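Local coordinates for protein toxin PAU_02230 (Photorhabdus asymbiotica subsp. asymbiotica ATCC 43949, PDB 6HV6) that is a bacterial protein toxin whose modelled part joins a helical region to helices packed on an antiparallel beta sheet, at residues Gln108-Gly113 against Glu135-Pro140; Gln171-Ser176 against Ala324-Lys329; Leu240-Ala245 against Lys355-Asn360; Lys273-Glu278 against Asp318-Met323. The protein carries 1 engineered substitution. All coordinates share one frame; numbering follows the deposited sequence.

Contact 1: residues Gln108-Gly113 against Glu135-Pro140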
loop_
_atom_site.group_PDB
_atom_site.type_symbol
_atom_site.label_atom_id
_atom_site.label_comp_id
_atom_site.label_asym_id
_atom_site.label_seq_id
_atom_site.Cartn_x
_atom_site.Cartn_y
_atom_site.Cartn_z
ATOM N N GLN A 108 8.434 -15.572 -23.428
ATOM C CA GLN A 108 9.859 -15.258 -23.487
ATOM C C GLN A 108 10.121 -14.058 -24.391
ATOM O O GLN A 108 10.901 -13.165 -24.043
ATOM C CB GLN A 108 10.655 -16.471 -23.962
ATOM C CG GLN A 108 12.160 -16.275 -23.849
ATOM C CD GLN A 108 12.932 -17.583 -23.899
ATOM O OE1 GLN A 108 12.433 -18.591 -24.401
ATOM N NE2 GLN A 108 14.156 -17.575 -23.367
ATOM N N ALA A 109 9.479 -14.023 -25.559
ATOM C CA ALA A 109 9.683 -12.912 -26.486
ATOM C C ALA A 109 9.173 -11.599 -25.903
ATOM O O ALA A 109 9.827 -10.557 -26.029
ATOM C CB ALA A 109 8.990 -13.213 -27.814
ATOM N N TYR A 110 7.998 -11.624 -25.279
ATOM C CA TYR A 110 7.464 -10.414 -24.659
ATOM C C TYR A 110 8.434 -9.870 -23.614
ATOM O O TYR A 110 8.761 -8.679 -23.610
ATOM C CB TYR A 110 6.108 -10.738 -24.037
ATOM C CG TYR A 110 5.354 -9.595 -23.387
ATOM C CD1 TYR A 110 5.560 -9.277 -22.048
ATOM C CD2 TYR A 110 4.379 -8.879 -24.100
ATOM C CE1 TYR A 110 4.851 -8.259 -21.440
ATOM C CE2 TYR A 110 3.664 -7.863 -23.500
ATOM C CZ TYR A 110 3.898 -7.556 -22.167
ATOM O OH TYR A 110 3.180 -6.540 -21.563
ATOM N N LYS A 111 8.929 -10.744 -22.736
ATOM C CA LYS A 111 9.848 -10.300 -21.695
ATOM C C LYS A 111 11.132 -9.747 -22.298
ATOM O O LYS A 111 11.667 -8.737 -21.829
ATOM C CB LYS A 111 10.147 -11.468 -20.757
ATOM C CG LYS A 111 10.974 -11.124 -19.553
ATOM C CD LYS A 111 11.079 -12.335 -18.636
ATOM C CE LYS A 111 11.802 -11.976 -17.356
ATOM N NZ LYS A 111 11.291 -10.720 -16.737
ATOM N N THR A 112 11.645 -10.401 -23.339
ATOM C CA THR A 112 12.839 -9.899 -24.013
ATOM C C THR A 112 12.614 -8.493 -24.562
ATOM O O THR A 112 13.437 -7.592 -24.354
ATOM C CB THR A 112 13.240 -10.867 -25.126
ATOM O OG1 THR A 112 13.562 -12.145 -24.549
ATOM C CG2 THR A 112 14.448 -10.337 -25.877
ATOM N N GLY A 113 11.488 -8.277 -25.242
ATOM C CA GLY A 113 11.187 -6.937 -25.726
ATOM C C GLY A 113 11.005 -5.932 -24.597
ATOM O O GLY A 113 11.503 -4.805 -24.661
ATOM N N GLU A 135 -3.062 1.557 -28.388
ATOM C CA GLU A 135 -3.737 0.993 -29.556
ATOM C C GLU A 135 -2.855 -0.021 -30.275
ATOM O O GLU A 135 -3.336 -1.074 -30.704
ATOM C CB GLU A 135 -4.133 2.093 -30.542
ATOM C CG GLU A 135 -5.314 2.910 -30.152
ATOM C CD GLU A 135 -5.662 3.932 -31.226
ATOM O OE1 GLU A 135 -5.121 3.822 -32.350
ATOM O OE2 GLU A 135 -6.465 4.845 -30.937
ATOM N N ARG A 136 -1.573 0.296 -30.455
ATOM C CA ARG A 136 -0.673 -0.644 -31.119
ATOM C C ARG A 136 -0.462 -1.892 -30.264
ATOM O O ARG A 136 -0.430 -3.013 -30.785
ATOM C CB ARG A 136 0.668 0.033 -31.422
ATOM C CG ARG A 136 0.531 1.284 -32.296
ATOM C CD ARG A 136 -0.019 0.927 -33.682
ATOM N NE ARG A 136 0.999 0.197 -34.426
ATOM C CZ ARG A 136 0.823 -1.002 -34.973
ATOM N NH1 ARG A 136 -0.352 -1.601 -34.892
ATOM N NH2 ARG A 136 1.825 -1.590 -35.616
ATOM N N TYR A 137 -0.360 -1.720 -28.952
ATOM C CA TYR A 137 -0.180 -2.874 -28.075
ATOM C C TYR A 137 -1.339 -3.846 -28.228
ATOM O O TYR A 137 -1.141 -5.060 -28.356
ATOM C CB TYR A 137 -0.066 -2.407 -26.628
ATOM C CG TYR A 137 0.156 -3.512 -25.610
ATOM C CD1 TYR A 137 -0.887 -4.350 -25.202
ATOM C CD2 TYR A 137 1.403 -3.685 -25.025
ATOM C CE1 TYR A 137 -0.672 -5.346 -24.243
ATOM C CE2 TYR A 137 1.623 -4.669 -24.085
ATOM C CZ TYR A 137 0.595 -5.497 -23.697
ATOM O OH TYR A 137 0.856 -6.474 -22.746
ATOM N N ILE A 138 -2.570 -3.327 -28.207
ATOM C CA ILE A 138 -3.723 -4.214 -28.240
ATOM C C ILE A 138 -4.045 -4.694 -29.643
ATOM O O ILE A 138 -4.873 -5.595 -29.793
ATOM C CB ILE A 138 -4.954 -3.544 -27.599
ATOM C CG1 ILE A 138 -5.431 -2.345 -28.401
ATOM C CG2 ILE A 138 -4.629 -3.093 -26.181
ATOM C CD1 ILE A 138 -6.615 -1.654 -27.755
ATOM N N SER A 139 -3.402 -4.138 -30.669
ATOM C CA SER A 139 -3.697 -4.548 -32.036
ATOM C C SER A 139 -3.108 -5.930 -32.303
ATOM O O SER A 139 -2.037 -6.261 -31.793
ATOM C CB SER A 139 -3.123 -3.547 -33.040
ATOM O OG SER A 139 -3.275 -4.013 -34.378
ATOM N N PRO A 140 -3.767 -6.748 -33.127
ATOM C CA PRO A 140 -3.223 -8.079 -33.405
ATOM C C PRO A 140 -2.053 -8.074 -34.375
ATOM O O PRO A 140 -1.417 -9.121 -34.545
ATOM C CB PRO A 140 -4.422 -8.839 -33.989
ATOM C CG PRO A 140 -5.272 -7.794 -34.572
ATOM C CD PRO A 140 -5.097 -6.558 -33.729
#
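Tyr110 and Tyr137 meet through their phenol ends, and no other residues of Gln108-Gly113 and Glu135-Pro140 touch. The polar part of the contact is a single short hydrogen bond, Tyr110 OH to Tyr137 OH at 2.6 Å, in which either hydroxyl could be the donor. Each hydroxyl lies at the edge of the other ring, near its plane, and the two side chains cross at about a right angle. The apolar part is confined to the same ring corners: Tyr110 CE2 lies 3.8 Å from Tyr137 CE2, and Tyr137 OH comes within 3.2 Å of Tyr110 CE2. Neither ring stacks on the other.

Both rings project from their helices. CG stands anti to the backbone N in Tyr110 (chi1 -178°) and in Tyr137 (chi1 -179°), which lets the hydroxyls bridge backbones whose nearest CA atoms, those of Tyr110 and Tyr137, are 11.3 Å apart. The two rings are packed in by neighbouring helices. Tyr110 stacks on Tyr93 and packs on Lys147 and Ala151 of helix 144-176, while Tyr137 lies against Met86 and Ala90 of helix 80-93. Lys147 NZ also bonds to the Tyr137 carbonyl, tying the end of helix 130-138 to helix 144-176.

Chemically, the pair lets one phenol hydroxyl donate to the other in a buried setting without any charged group of either segment; the bond uses the proton of just one of them. Formed at the ring edges, it holds the two oxygens together and leaves the ring faces to partners other than each other.

Contact 2: residues Gln171-Ser176 against Ala324-Lys329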
loop_
_atom_site.group_PDB
_atom_site.type_symbol
_atom_site.label_atom_id
_atom_site.label_comp_id
_atom_site.label_asym_id
_atom_site.label_seq_id
_atom_site.Cartn_x
_atom_site.Cartn_y
_atom_site.Cartn_z
ATOM N N GLN A 171 -8.195 9.512 -1.460
ATOM C CA GLN A 171 -9.071 10.650 -1.189
ATOM C C GLN A 171 -10.499 10.197 -0.910
ATOM O O GLN A 171 -11.172 10.740 -0.027
ATOM C CB GLN A 171 -9.046 11.631 -2.357
ATOM C CG GLN A 171 -7.960 12.665 -2.234
ATOM C CD GLN A 171 -8.259 13.908 -3.042
ATOM O OE1 GLN A 171 -9.090 13.883 -3.953
ATOM N NE2 GLN A 171 -7.590 15.008 -2.706
ATOM N N SER A 172 -10.975 9.200 -1.651
ATOM C CA SER A 172 -12.298 8.653 -1.384
ATOM C C SER A 172 -12.368 8.022 0.007
ATOM O O SER A 172 -13.381 8.141 0.708
ATOM C CB SER A 172 -12.644 7.636 -2.468
ATOM O OG SER A 172 -13.714 6.816 -2.050
ATOM N N TRP A 173 -11.304 7.331 0.417
ATOM C CA TRP A 173 -11.249 6.768 1.760
ATOM C C TRP A 173 -11.350 7.869 2.804
ATOM O O TRP A 173 -12.092 7.747 3.790
ATOM C CB TRP A 173 -9.946 5.995 1.922
ATOM C CG TRP A 173 -9.798 5.124 3.154
ATOM C CD1 TRP A 173 -10.174 3.820 3.278
ATOM C CD2 TRP A 173 -9.136 5.471 4.386
ATOM N NE1 TRP A 173 -9.805 3.332 4.524
ATOM C CE2 TRP A 173 -9.173 4.331 5.220
ATOM C CE3 TRP A 173 -8.527 6.638 4.867
ATOM C CZ2 TRP A 173 -8.623 4.324 6.516
ATOM C CZ3 TRP A 173 -7.977 6.630 6.149
ATOM C CH2 TRP A 173 -8.035 5.480 6.958
ATOM N N LYS A 174 -10.595 8.953 2.606
ATOM C CA LYS A 174 -10.669 10.087 3.523
ATOM C C LYS A 174 -12.088 10.645 3.591
ATOM O O LYS A 174 -12.615 10.902 4.679
ATOM C CB LYS A 174 -9.678 11.169 3.093
ATOM C CG LYS A 174 -9.803 12.464 3.869
ATOM C CD LYS A 174 -8.636 13.399 3.575
ATOM C CE LYS A 174 -8.757 14.681 4.392
ATOM N NZ LYS A 174 -7.456 15.406 4.492
ATOM N N LYS A 175 -12.724 10.836 2.430
ATOM C CA LYS A 175 -14.092 11.352 2.419
ATOM C C LYS A 175 -15.052 10.411 3.124
ATOM O O LYS A 175 -16.006 10.865 3.766
ATOM C CB LYS A 175 -14.548 11.611 0.981
ATOM C CG LYS A 175 -13.932 12.869 0.387
ATOM C CD LYS A 175 -14.095 12.960 -1.126
ATOM C CE LYS A 175 -13.259 14.110 -1.682
ATOM N NZ LYS A 175 -13.284 14.187 -3.165
ATOM N N SER A 176 -14.804 9.104 3.051
ATOM C CA SER A 176 -15.697 8.152 3.697
ATOM C C SER A 176 -15.585 8.174 5.219
ATOM O O SER A 176 -16.424 7.567 5.892
ATOM C CB SER A 176 -15.415 6.743 3.182
ATOM O OG SER A 176 -14.239 6.222 3.769
ATOM N N ALA A 324 -15.083 2.768 15.422
ATOM C CA ALA A 324 -15.484 1.384 15.193
ATOM C C ALA A 324 -16.494 1.268 14.058
ATOM O O ALA A 324 -16.461 0.299 13.289
ATOM C CB ALA A 324 -16.063 0.789 16.472
ATOM N N ALA A 325 -17.420 2.221 13.950
ATOM C CA ALA A 325 -18.349 2.185 12.824
ATOM C C ALA A 325 -17.594 2.323 11.505
ATOM O O ALA A 325 -17.871 1.603 10.539
ATOM C CB ALA A 325 -19.401 3.285 12.966
ATOM N N PHE A 326 -16.612 3.219 11.467
ATOM C CA PHE A 326 -15.812 3.397 10.261
ATOM C C PHE A 326 -15.021 2.131 9.946
ATOM O O PHE A 326 -15.005 1.662 8.806
ATOM C CB PHE A 326 -14.881 4.593 10.441
ATOM C CG PHE A 326 -13.991 4.837 9.273
ATOM C CD1 PHE A 326 -14.521 5.228 8.054
ATOM C CD2 PHE A 326 -12.623 4.672 9.389
ATOM C CE1 PHE A 326 -13.701 5.451 6.970
ATOM C CE2 PHE A 326 -11.788 4.895 8.298
ATOM C CZ PHE A 326 -12.332 5.290 7.094
ATOM N N PHE A 327 -14.366 1.561 10.958
ATOM C CA PHE A 327 -13.607 0.328 10.762
ATOM C C PHE A 327 -14.500 -0.789 10.226
ATOM O O PHE A 327 -14.111 -1.523 9.308
ATOM C CB PHE A 327 -12.942 -0.082 12.084
ATOM C CG PHE A 327 -12.321 -1.455 12.066
ATOM C CD1 PHE A 327 -11.001 -1.631 11.662
ATOM C CD2 PHE A 327 -13.051 -2.566 12.469
ATOM C CE1 PHE A 327 -10.429 -2.896 11.638
ATOM C CE2 PHE A 327 -12.486 -3.835 12.451
ATOM C CZ PHE A 327 -11.168 -4.000 12.036
ATOM N N GLN A 328 -15.706 -0.933 10.776
ATOM C CA GLN A 328 -16.587 -1.990 10.286
ATOM C C GLN A 328 -16.992 -1.747 8.835
ATOM O O GLN A 328 -17.043 -2.686 8.033
ATOM C CB GLN A 328 -17.829 -2.119 11.168
ATOM C CG GLN A 328 -18.797 -3.181 10.645
ATOM C CD GLN A 328 -19.996 -3.401 11.546
ATOM O OE1 GLN A 328 -20.532 -2.456 12.126
ATOM N NE2 GLN A 328 -20.423 -4.654 11.669
ATOM N N LYS A 329 -17.289 -0.496 8.481
ATOM C CA LYS A 329 -17.610 -0.183 7.092
ATOM C C LYS A 329 -16.446 -0.535 6.169
ATOM O O LYS A 329 -16.648 -1.053 5.063
ATOM C CB LYS A 329 -17.977 1.297 6.976
ATOM C CG LYS A 329 -18.331 1.758 5.580
ATOM C CD LYS A 329 -18.887 3.176 5.605
ATOM C CE LYS A 329 -17.809 4.220 5.901
ATOM N NZ LYS A 329 -18.407 5.590 6.051
#
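Phe326 drives its edge onto the face of the Trp173 indole, an edge-to-face (T-shaped) pair in which the planes meet at 72° and the six-membered ring of Trp173 has its centroid 5.2 Å from that of Phe326. The Phe326 CZ atom sits over the indole but is displaced toward its rim, and CE2 of Phe326 approaches CZ2 of Trp173 to 3.7 Å. Another stretch of the phenyl edge meets Ser176, whose OG lies in the ring plane 3.3 Å from Phe326 CE1.

That hydroxyl is turned between the backbone N and the carbonyl carbon, where Ser176 OG donates to Trp173 O at 2.6 Å; Lys330 NZ bonds to the same OG. Lys329 reaches past the aromatic pair, bends at chi3, and delivers its NZ to Ser176 O at 2.8 Å, in the carbonyl plane with a C=O...N angle of 149°. A buried aromatic patch is thereby bordered by polar bonds on its exposed side.

Trp173 and Phe326 both rest on Phe307 and Ala315, with Tyr312 stacked on Trp173. Segments 171-176 and 324-329 run at 139° to each other, closer to antiparallel than parallel, in a helical layer packed on an antiparallel sheet, as in alpha+beta folds.

Contact 3: residues Leu240-Ala245 against Lys355-Asn360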
loop_
_atom_site.group_PDB
_atom_site.type_symbol
_atom_site.label_atom_id
_atom_site.label_comp_id
_atom_site.label_asym_id
_atom_site.label_seq_id
_atom_site.Cartn_x
_atom_site.Cartn_y
_atom_site.Cartn_z
ATOM N N LEU A 240 11.593 -1.938 7.806
ATOM C CA LEU A 240 10.278 -2.568 7.714
ATOM C C LEU A 240 10.407 -4.026 7.297
ATOM O O LEU A 240 9.782 -4.913 7.895
ATOM C CB LEU A 240 9.387 -1.796 6.732
ATOM C CG LEU A 240 8.860 -0.427 7.183
ATOM C CD1 LEU A 240 8.180 0.285 6.018
ATOM C CD2 LEU A 240 7.883 -0.568 8.338
ATOM N N LYS A 241 11.228 -4.300 6.276
ATOM C CA LYS A 241 11.425 -5.684 5.855
ATOM C C LYS A 241 11.991 -6.522 6.987
ATOM O O LYS A 241 11.618 -7.687 7.153
ATOM C CB LYS A 241 12.337 -5.760 4.629
ATOM C CG LYS A 241 11.623 -5.471 3.319
ATOM C CD LYS A 241 12.422 -5.959 2.127
ATOM C CE LYS A 241 13.773 -5.264 2.063
ATOM N NZ LYS A 241 14.539 -5.535 0.803
ATOM N N GLU A 242 12.878 -5.943 7.791
ATOM C CA GLU A 242 13.484 -6.703 8.873
ATOM C C GLU A 242 12.505 -6.906 10.019
ATOM O O GLU A 242 12.428 -8.000 10.591
ATOM C CB GLU A 242 14.748 -5.996 9.362
ATOM C CG GLU A 242 15.459 -6.730 10.483
ATOM C CD GLU A 242 16.056 -8.054 10.040
ATOM O OE1 GLU A 242 16.162 -8.281 8.813
ATOM O OE2 GLU A 242 16.422 -8.861 10.926
ATOM N N LEU A 243 11.763 -5.857 10.382
ATOM C CA LEU A 243 10.727 -6.000 11.400
ATOM C C LEU A 243 9.680 -7.022 10.967
ATOM O O LEU A 243 9.120 -7.748 11.805
ATOM C CB LEU A 243 10.090 -4.634 11.671
ATOM C CG LEU A 243 8.978 -4.514 12.714
ATOM C CD1 LEU A 243 9.403 -5.091 14.078
ATOM C CD2 LEU A 243 8.586 -3.062 12.848
ATOM N N HIS A 244 9.439 -7.120 9.656
ATOM C CA HIS A 244 8.465 -8.075 9.127
ATOM C C HIS A 244 8.852 -9.519 9.441
ATOM O O HIS A 244 7.980 -10.367 9.675
ATOM C CB HIS A 244 8.336 -7.877 7.617
ATOM C CG HIS A 244 7.032 -8.344 7.051
ATOM N ND1 HIS A 244 6.454 -7.757 5.947
ATOM C CD2 HIS A 244 6.202 -9.350 7.421
ATOM C CE1 HIS A 244 5.317 -8.371 5.669
ATOM N NE2 HIS A 244 5.139 -9.338 6.551
ATOM N N ALA A 245 10.144 -9.826 9.448
ATOM C CA ALA A 245 10.578 -11.215 9.369
ATOM C C ALA A 245 10.906 -11.801 10.739
ATOM O O ALA A 245 10.905 -11.114 11.762
ATOM C CB ALA A 245 11.791 -11.340 8.442
ATOM N N LYS A 355 15.664 -4.830 19.218
ATOM C CA LYS A 355 16.535 -4.243 18.212
ATOM C C LYS A 355 16.280 -4.906 16.870
ATOM O O LYS A 355 16.292 -6.136 16.768
ATOM C CB LYS A 355 18.006 -4.391 18.612
ATOM C CG LYS A 355 18.318 -3.845 20.000
ATOM C CD LYS A 355 18.246 -2.322 20.043
ATOM C CE LYS A 355 19.491 -1.695 19.426
ATOM N NZ LYS A 355 19.594 -0.220 19.658
ATOM N N ILE A 356 16.046 -4.090 15.849
ATOM C CA ILE A 356 15.838 -4.547 14.482
ATOM C C ILE A 356 17.070 -4.119 13.691
ATOM O O ILE A 356 17.272 -2.926 13.433
ATOM C CB ILE A 356 14.535 -3.987 13.887
ATOM C CG1 ILE A 356 13.334 -4.807 14.361
ATOM C CG2 ILE A 356 14.560 -3.994 12.379
ATOM C CD1 ILE A 356 12.879 -4.482 15.747
ATOM N N SER A 357 17.914 -5.095 13.340
ATOM C CA SER A 357 19.214 -4.836 12.712
ATOM C C SER A 357 20.005 -3.798 13.498
ATOM O O SER A 357 20.624 -2.898 12.929
ATOM C CB SER A 357 19.061 -4.395 11.256
ATOM O OG SER A 357 18.206 -5.262 10.534
ATOM N N GLY A 358 19.977 -3.918 14.823
ATOM C CA GLY A 358 20.709 -2.998 15.669
ATOM C C GLY A 358 20.034 -1.671 15.935
ATOM O O GLY A 358 20.640 -0.810 16.582
ATOM N N ARG A 359 18.806 -1.470 15.461
ATOM C CA ARG A 359 18.080 -0.223 15.664
ATOM C C ARG A 359 16.806 -0.500 16.448
ATOM O O ARG A 359 16.069 -1.437 16.126
ATOM C CB ARG A 359 17.740 0.450 14.323
ATOM C CG ARG A 359 18.962 0.908 13.517
ATOM C CD ARG A 359 18.693 2.188 12.703
ATOM N NE ARG A 359 17.682 2.010 11.660
ATOM C CZ ARG A 359 17.261 2.978 10.844
ATOM N NH1 ARG A 359 17.763 4.202 10.948
ATOM N NH2 ARG A 359 16.329 2.723 9.924
ATOM N N ASN A 360 16.549 0.306 17.477
ATOM C CA ASN A 360 15.259 0.267 18.153
ATOM C C ASN A 360 14.213 1.010 17.317
ATOM O O ASN A 360 14.523 1.655 16.309
ATOM C CB ASN A 360 15.365 0.864 19.557
ATOM C CG ASN A 360 15.889 2.293 19.552
ATOM O OD1 ASN A 360 15.373 3.154 18.839
ATOM N ND2 ASN A 360 16.926 2.548 20.349
HETATM O O HOH W 1 17.061 -7.868 13.563
#
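Glu242 lays the aliphatic part of its side chain against Ile356 and Ser357. Its CG is anti to the backbone N (chi1 -179°), and the bend at chi2 (67°) turns the carboxylate aside and leaves the methylenes to touch: Glu242 CG comes to 3.4 Å from Ile356 CG2 and 3.1 Å from Ser357 OG. The Glu242 and Ile356 side chains lie alongside, ends pointing opposite ways. Ser357 OG stands beside its own backbone N, anti to the carbonyl carbon, which turns it to Glu242 CG. The carboxylate makes its link through water, which donates to Glu242 OE2 (2.9 Å) and accepts from Ser357 N (2.9 Å).

Ile356 uses its two branches separately. CG2, anti to the backbone N, serves Glu242, while the CG1 branch carries CD1 to within 3.9 Å of Leu243 CD1. Ser357 and Gly358, both with positive phi, form the middle of the type I' turn from Ile356 to Arg359.

Arg359 NH2 bonds to Ser239 OG, a second tie to helix 235-244. Leu243 also packs on Pro201 of helix 199-211, and Ile356 on Ile364 of helix 361-365; the turn itself lies in the loop between strand 342-346 and that helix.

Contact 4: residues Lys273-Glu278 against Asp318-Met323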
loop_
_atom_site.group_PDB
_atom_site.type_symbol
_atom_site.label_atom_id
_atom_site.label_comp_id
_atom_site.label_asym_id
_atom_site.label_seq_id
_atom_site.Cartn_x
_atom_site.Cartn_y
_atom_site.Cartn_z
ATOM N N LYS A 273 -12.706 -2.656 27.068
ATOM C CA LYS A 273 -12.161 -4.006 27.030
ATOM C C LYS A 273 -11.051 -4.134 25.999
ATOM O O LYS A 273 -10.043 -4.803 26.243
ATOM C CB LYS A 273 -13.278 -5.012 26.730
ATOM C CG LYS A 273 -14.370 -5.047 27.787
ATOM C CD LYS A 273 -13.776 -5.329 29.159
ATOM C CE LYS A 273 -14.845 -5.344 30.236
ATOM N NZ LYS A 273 -15.898 -6.354 29.964
ATOM N N LEU A 274 -11.220 -3.486 24.848
ATOM C CA LEU A 274 -10.211 -3.526 23.802
ATOM C C LEU A 274 -8.957 -2.763 24.213
ATOM O O LEU A 274 -7.831 -3.216 23.969
ATOM C CB LEU A 274 -10.813 -2.938 22.532
ATOM C CG LEU A 274 -10.099 -3.042 21.202
ATOM C CD1 LEU A 274 -10.156 -4.458 20.686
ATOM C CD2 LEU A 274 -10.792 -2.095 20.259
ATOM N N PHE A 275 -9.134 -1.595 24.826
ATOM C CA PHE A 275 -8.032 -0.746 25.263
ATOM C C PHE A 275 -8.026 -0.724 26.785
ATOM O O PHE A 275 -8.719 0.096 27.403
ATOM C CB PHE A 275 -8.172 0.666 24.697
ATOM C CG PHE A 275 -8.349 0.705 23.212
ATOM C CD1 PHE A 275 -7.358 0.220 22.371
ATOM C CD2 PHE A 275 -9.505 1.232 22.652
ATOM C CE1 PHE A 275 -7.514 0.259 21.000
ATOM C CE2 PHE A 275 -9.666 1.273 21.281
ATOM C CZ PHE A 275 -8.666 0.784 20.452
ATOM N N PRO A 276 -7.263 -1.604 27.434
ATOM C CA PRO A 276 -7.226 -1.591 28.904
ATOM C C PRO A 276 -6.665 -0.302 29.478
ATOM O O PRO A 276 -7.110 0.140 30.545
ATOM C CB PRO A 276 -6.335 -2.797 29.240
ATOM C CG PRO A 276 -6.321 -3.639 28.005
ATOM C CD PRO A 276 -6.414 -2.664 26.868
ATOM N N THR A 277 -5.702 0.315 28.802
ATOM C CA THR A 277 -5.079 1.544 29.271
ATOM C C THR A 277 -5.442 2.710 28.356
ATOM O O THR A 277 -5.871 2.525 27.211
ATOM C CB THR A 277 -3.554 1.381 29.356
ATOM O OG1 THR A 277 -3.005 1.201 28.046
ATOM C CG2 THR A 277 -3.197 0.165 30.206
ATOM N N GLU A 278 -5.270 3.926 28.879
ATOM C CA GLU A 278 -5.566 5.135 28.113
ATOM C C GLU A 278 -4.644 5.337 26.915
ATOM O O GLU A 278 -4.923 6.215 26.091
ATOM C CB GLU A 278 -5.475 6.375 29.001
ATOM C CG GLU A 278 -6.553 6.508 30.052
ATOM C CD GLU A 278 -6.571 7.896 30.652
ATOM O OE1 GLU A 278 -6.834 8.859 29.902
ATOM O OE2 GLU A 278 -6.298 8.030 31.863
ATOM N N ASP A 318 -12.972 11.389 17.692
ATOM C CA ASP A 318 -13.212 11.784 19.075
ATOM C C ASP A 318 -13.929 10.699 19.864
ATOM O O ASP A 318 -13.821 10.655 21.096
ATOM C CB ASP A 318 -14.045 13.074 19.143
ATOM C CG ASP A 318 -13.230 14.328 18.868
ATOM O OD1 ASP A 318 -12.022 14.220 18.579
ATOM O OD2 ASP A 318 -13.805 15.435 18.951
ATOM N N LYS A 319 -14.688 9.844 19.190
ATOM C CA LYS A 319 -15.506 8.842 19.855
ATOM C C LYS A 319 -15.097 7.463 19.372
ATOM O O LYS A 319 -14.891 7.253 18.174
ATOM C CB LYS A 319 -17.002 9.060 19.586
ATOM C CG LYS A 319 -17.567 10.347 20.163
ATOM C CD LYS A 319 -19.087 10.359 20.088
ATOM C CE LYS A 319 -19.676 11.518 20.884
ATOM N NZ LYS A 319 -21.162 11.558 20.794
ATOM N N HIS A 320 -14.973 6.525 20.312
ATOM C CA HIS A 320 -14.659 5.154 19.926
ATOM C C HIS A 320 -15.726 4.584 18.995
ATOM O O HIS A 320 -15.409 3.879 18.027
ATOM C CB HIS A 320 -14.511 4.277 21.169
ATOM C CG HIS A 320 -14.356 2.825 20.853
ATOM N ND1 HIS A 320 -13.153 2.273 20.466
ATOM C CD2 HIS A 320 -15.259 1.816 20.828
ATOM C CE1 HIS A 320 -13.319 0.986 20.225
ATOM N NE2 HIS A 320 -14.587 0.682 20.437
ATOM N N SER A 321 -16.997 4.888 19.265
ATOM C CA SER A 321 -18.070 4.300 18.468
ATOM C C SER A 321 -17.994 4.748 17.016
ATOM O O SER A 321 -18.341 3.977 16.115
ATOM C CB SER A 321 -19.437 4.648 19.059
ATOM O OG SER A 321 -19.711 6.033 18.970
ATOM N N ASP A 322 -17.543 5.980 16.767
ATOM C CA ASP A 322 -17.368 6.429 15.390
ATOM C C ASP A 322 -16.209 5.713 14.721
ATOM O O ASP A 322 -16.304 5.319 13.553
ATOM C CB ASP A 322 -17.141 7.937 15.346
ATOM C CG ASP A 322 -18.388 8.714 15.708
ATOM O OD1 ASP A 322 -19.493 8.184 15.480
ATOM O OD2 ASP A 322 -18.256 9.848 16.200
ATOM N N MET A 323 -15.093 5.569 15.432
ATOM C CA MET A 323 -13.955 4.854 14.867
ATOM C C MET A 323 -14.344 3.424 14.526
ATOM O O MET A 323 -14.020 2.924 13.439
ATOM C CB MET A 323 -12.780 4.911 15.848
ATOM C CG MET A 323 -11.467 4.310 15.352
ATOM S SD MET A 323 -11.448 2.523 15.556
ATOM C CE MET A 323 -11.195 2.377 17.330
#
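His320 meets Phe275 and Leu274 in a small, mainly apolar cluster where the start of helix 320-334 and the end of helix 271-274 come together over an antiparallel sheet. In the first shell, the rings of Phe275 and His320 meet rim to rim with centroids 5.8 Å apart and planes at 83°, neither covering the face of the other. The Phe275 CE2 atom makes the approach, 3.8 Å from His320 CE1. From the helical side, Leu274 brings CD2 to the edge of the imidazole, 4.0 Å from His320 CE1, its side chain at about a right angle to that of the histidine. Met323, one turn further along, adds its methyl at the rim of the phenyl ring, with Met323 CE 4.3 Å from Phe275 CZ.

Both segments lie at helix ends. Phe275 is the first residue to leave helical backbone angles; its CG lies anti to the carbonyl carbon (chi1 -53°), and Leu274 CG sits over the centre of one face of the ring. Lys319 is the N-cap residue, which puts His320 at the very start of its helix.

Further out, Ile293 of strand 289-296 supports Leu274, Phe275 and Met323 together, and Val282 of strand 280-286 backs Leu274 and Phe275. The imidazole is held by a hydrogen bond from NE2 to Leu267 O; its other nitrogen, His320 ND1, is buried without a polar partner and faces the Phe275 edge, 3.7 Å from CE2.

How the contacts relate
Contacts 2 and 4 share helix 320-334: their segments adjoin at Met323 and Ala324, and their centres lie about 17 Å apart on the same side of the chain's centre. Both pack on the six-stranded sheet, but contact 4 is wholly buried and has no hydrogen bond across it, whereas contact 2, partly buried, adds a lysine bond to its aromatic pair. Contact 3 is also partly buried and joins a helix to a turn, with water as its polar link. Contact 1 stands apart, its centre about 53 Å from that of contact 4, in an all-helical region that helix 144-176 connects to contact 2; its buried pairing rests on two hydroxyls.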